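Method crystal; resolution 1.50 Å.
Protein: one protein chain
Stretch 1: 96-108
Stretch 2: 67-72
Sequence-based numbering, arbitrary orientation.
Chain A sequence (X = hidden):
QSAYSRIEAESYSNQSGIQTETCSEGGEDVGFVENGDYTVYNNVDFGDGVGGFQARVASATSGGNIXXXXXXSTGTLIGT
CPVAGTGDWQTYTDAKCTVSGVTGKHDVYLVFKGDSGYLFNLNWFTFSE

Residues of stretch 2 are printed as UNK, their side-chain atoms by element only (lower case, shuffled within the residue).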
# COMPACT_ATOMS: atom_id res chain seq x y z
N LYS A 96 -1.38 8.83 4.58
CA LYS A 96 -0.68 8.45 5.81
C LYS A 96 -1.70 7.95 6.85
O LYS A 96 -2.84 8.45 6.89
CB LYS A 96 0.03 9.69 6.38
CG LYS A 96 1.20 10.12 5.45
CD LYS A 96 1.79 11.48 5.80
CE LYS A 96 0.95 12.63 5.21
NZ LYS A 96 1.72 13.92 5.37
N CYS A 97 -1.25 7.04 7.71
CA CYS A 97 -2.09 6.58 8.82
C CYS A 97 -1.22 6.07 9.98
O CYS A 97 0.01 5.83 9.83
CB CYS A 97 -3.08 5.50 8.40
SG CYS A 97 -2.23 3.95 7.87
N THR A 98 -1.87 5.95 11.13
CA THR A 98 -1.19 5.29 12.23
C THR A 98 -1.27 3.78 12.08
O THR A 98 -2.13 3.22 11.38
CB THR A 98 -1.82 5.70 13.57
OG1 THR A 98 -3.21 5.38 13.57
CG2 THR A 98 -1.61 7.20 13.83
N VAL A 99 -0.39 3.09 12.81
CA VAL A 99 -0.31 1.63 12.73
C VAL A 99 -0.19 1.13 14.16
O VAL A 99 0.51 1.74 14.98
CB VAL A 99 0.93 1.24 11.90
CG1 VAL A 99 1.28 -0.25 11.97
CG2 VAL A 99 0.60 1.65 10.43
N SER A 100 -0.94 0.07 14.44
CA SER A 100 -0.90 -0.61 15.76
C SER A 100 0.48 -1.20 16.01
O SER A 100 1.18 -1.57 15.08
CB SER A 100 -1.89 -1.76 15.76
OG SER A 100 -3.24 -1.25 15.64
N GLY A 101 0.82 -1.32 17.29
CA GLY A 101 2.12 -1.87 17.60
C GLY A 101 2.25 -3.31 17.15
O GLY A 101 1.35 -4.17 17.41
N VAL A 102 3.39 -3.60 16.53
CA VAL A 102 3.70 -4.95 16.14
C VAL A 102 5.19 -5.21 16.24
O VAL A 102 6.00 -4.27 16.29
CB VAL A 102 3.09 -5.30 14.76
CG1 VAL A 102 4.01 -4.92 13.67
CG2 VAL A 102 2.79 -6.79 14.71
N THR A 103 5.56 -6.49 16.29
CA THR A 103 6.96 -6.88 16.41
C THR A 103 7.31 -7.83 15.28
O THR A 103 6.43 -8.37 14.60
CB THR A 103 7.24 -7.57 17.75
OG1 THR A 103 6.22 -8.55 18.02
CG2 THR A 103 7.26 -6.55 18.88
N GLY A 104 8.61 -8.04 15.07
CA GLY A 104 9.08 -9.20 14.34
C GLY A 104 8.83 -9.13 12.85
O GLY A 104 8.50 -8.08 12.31
N LYS A 105 8.99 -10.29 12.21
CA LYS A 105 8.95 -10.41 10.76
C LYS A 105 7.58 -10.92 10.34
O LYS A 105 7.04 -11.87 10.92
CB LYS A 105 10.03 -11.42 10.34
CG LYS A 105 11.46 -10.91 10.47
CD LYS A 105 11.96 -11.06 11.91
CE LYS A 105 13.49 -11.01 12.05
NZ LYS A 105 13.84 -10.65 13.48
N HIS A 106 6.98 -10.26 9.34
CA HIS A 106 5.68 -10.66 8.83
C HIS A 106 5.58 -10.41 7.35
O HIS A 106 6.27 -9.53 6.83
CB HIS A 106 4.62 -9.82 9.53
CG HIS A 106 4.48 -10.17 10.98
ND1 HIS A 106 5.09 -9.48 12.01
CD2 HIS A 106 3.83 -11.20 11.55
CE1 HIS A 106 4.80 -10.07 13.16
NE2 HIS A 106 4.04 -11.12 12.91
N ASP A 107 4.74 -11.19 6.67
CA ASP A 107 4.45 -10.84 5.27
C ASP A 107 3.35 -9.76 5.30
O ASP A 107 2.34 -9.91 6.00
CB ASP A 107 3.95 -12.01 4.46
CG ASP A 107 4.94 -13.20 4.45
OD1 ASP A 107 6.16 -12.98 4.57
OD2 ASP A 107 4.44 -14.33 4.30
N VAL A 108 3.56 -8.68 4.53
CA VAL A 108 2.65 -7.57 4.63
C VAL A 108 1.71 -7.62 3.41
O VAL A 108 2.20 -7.57 2.27
CB VAL A 108 3.39 -6.22 4.68
CG1 VAL A 108 2.44 -5.08 4.45
CG2 VAL A 108 4.09 -6.03 6.04
N UNK A 67 -5.87 -1.37 3.39
CA UNK A 67 -5.87 -2.12 4.64
C UNK A 67 -4.53 -2.81 4.76
O UNK A 67 -4.09 -3.50 3.83
o UNK A 67 -9.34 -4.65 4.70
o UNK A 67 -10.65 -3.02 5.34
c UNK A 67 -8.37 -2.48 4.88
c UNK A 67 -9.54 -3.47 4.99
c UNK A 67 -7.00 -3.15 4.66
N UNK A 68 -3.88 -2.64 5.90
CA UNK A 68 -2.56 -3.22 6.07
C UNK A 68 -2.74 -4.45 6.98
O UNK A 68 -3.00 -4.28 8.17
c UNK A 68 -1.48 -0.93 6.01
c UNK A 68 -1.10 0.25 6.89
c UNK A 68 -0.21 -2.85 6.93
c UNK A 68 -1.60 -2.25 6.79
N UNK A 69 -2.56 -5.65 6.39
CA UNK A 69 -2.86 -6.88 7.10
C UNK A 69 -1.61 -7.76 7.16
O UNK A 69 -0.75 -7.70 6.28
c UNK A 69 -5.36 -6.93 6.59
n UNK A 69 -8.21 -7.72 8.16
c UNK A 69 -8.52 -6.93 7.11
n UNK A 69 -7.74 -6.88 6.02
c UNK A 69 -6.50 -7.63 5.85
c UNK A 69 -3.99 -7.64 6.38
n UNK A 69 -9.64 -6.19 7.14
N UNK A 70 -1.47 -8.54 8.25
CA UNK A 70 -0.27 -9.34 8.40
C UNK A 70 -0.54 -10.80 8.10
O UNK A 70 -1.47 -11.41 8.61
c UNK A 70 0.73 -7.82 10.24
c UNK A 70 1.24 -7.82 11.71
c UNK A 70 0.27 -9.21 9.83
c UNK A 70 1.76 -7.23 9.28
N UNK A 71 0.36 -11.35 7.29
CA UNK A 71 0.50 -12.78 7.07
C UNK A 71 -0.55 -13.51 6.23
O UNK A 71 -0.34 -14.58 5.80
o UNK A 71 2.15 -12.75 10.19
o UNK A 71 3.13 -12.80 8.26
c UNK A 71 2.18 -12.95 8.99
c UNK A 71 0.86 -13.49 8.38
N UNK A 72 -1.68 -12.87 6.02
CA UNK A 72 -2.64 -13.35 5.00
C UNK A 72 -3.53 -12.19 4.56
O UNK A 72 -3.61 -11.15 5.25
c UNK A 72 -3.49 -14.48 5.57
o UNK A 72 -4.24 -14.04 6.70
O HOH W 1 1.82 -14.93 3.74

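Position 67 carries three side-chain carbons in a line, the third bearing two oxygens: a carboxylate two methylenes from the backbone, hence Glu-67. It lies out of reach of stretch 1, and its partly exposed place on the strand suits a charged group.

Position 68 has four carbons, forked at the first, with one arm two carbons long. This is Ile-68. Its CA-to-CB bond points toward stretch 1, where CD1 meets Cys-97 SG at 4.0 Å and Val-99 CG2 at 4.2 Å, while CG2 lies 4.3 Å from Val-108 CG1. A branched, wholly apolar side chain suits this buried site, because its two arms reach different neighbours.

At position 69, three carbons lead to a nitrogen and then to a carbon holding two more nitrogens, a guanidinium group; the residue is Arg-69. Its CA-to-CB bond points away from stretch 1, and the long chain reaches back to Glu-67. NE and NH2 of Arg-69 donate to Glu-67 OE1 at 3.0 and 2.9 Å, forming a salt bridge between residues two apart on the strand, whose side chains share a side.

Position 70 again has four carbons, now forked at the second, which identifies Leu-70. Its later fork lets CD1 sit over one face of the His-106 ring, 4.1 Å from the centroid and 11° off the normal, a CH-pi contact. The same CD1 is 3.5 Å from Val-102 CG2, and CD2 is 4.2 Å from Val-108 CG2.

Position 71 has two side-chain carbons, the second with two oxygens: Asp-71. Its CA-to-CB bond points sideways, but the short carboxylate comes nearer, and OD1 accepts a hydrogen bond from Asp-107 N at 2.8 Å. The backbone answers, Asp-71 N donating to Asp-107 O at 2.8 Å.

Position 72 has one carbon and one oxygen, so it is Ser-72. It points away and makes no contact with stretch 1; a small polar residue is at home in this partly exposed loop.

The contact combines an antiparallel bridge with apolar packing. Val-108 and Leu-70 form a non-hydrogen-bonded pair, their side chains on the same face of the sheet, and beside it the two bonds between Asp-71 and Asp-107 fasten the backbones where strand gives way to loop. Water 1 adds a link, donating to Asp-71 O at 3.0 Å and to Asp-107 OD2 at 2.7 Å. Ile-68 and Leu-70 supply the apolar part, and together the stretches bury 442 Å², summed over both sides.

Stretch 2, residues 67-72: EIRLDS
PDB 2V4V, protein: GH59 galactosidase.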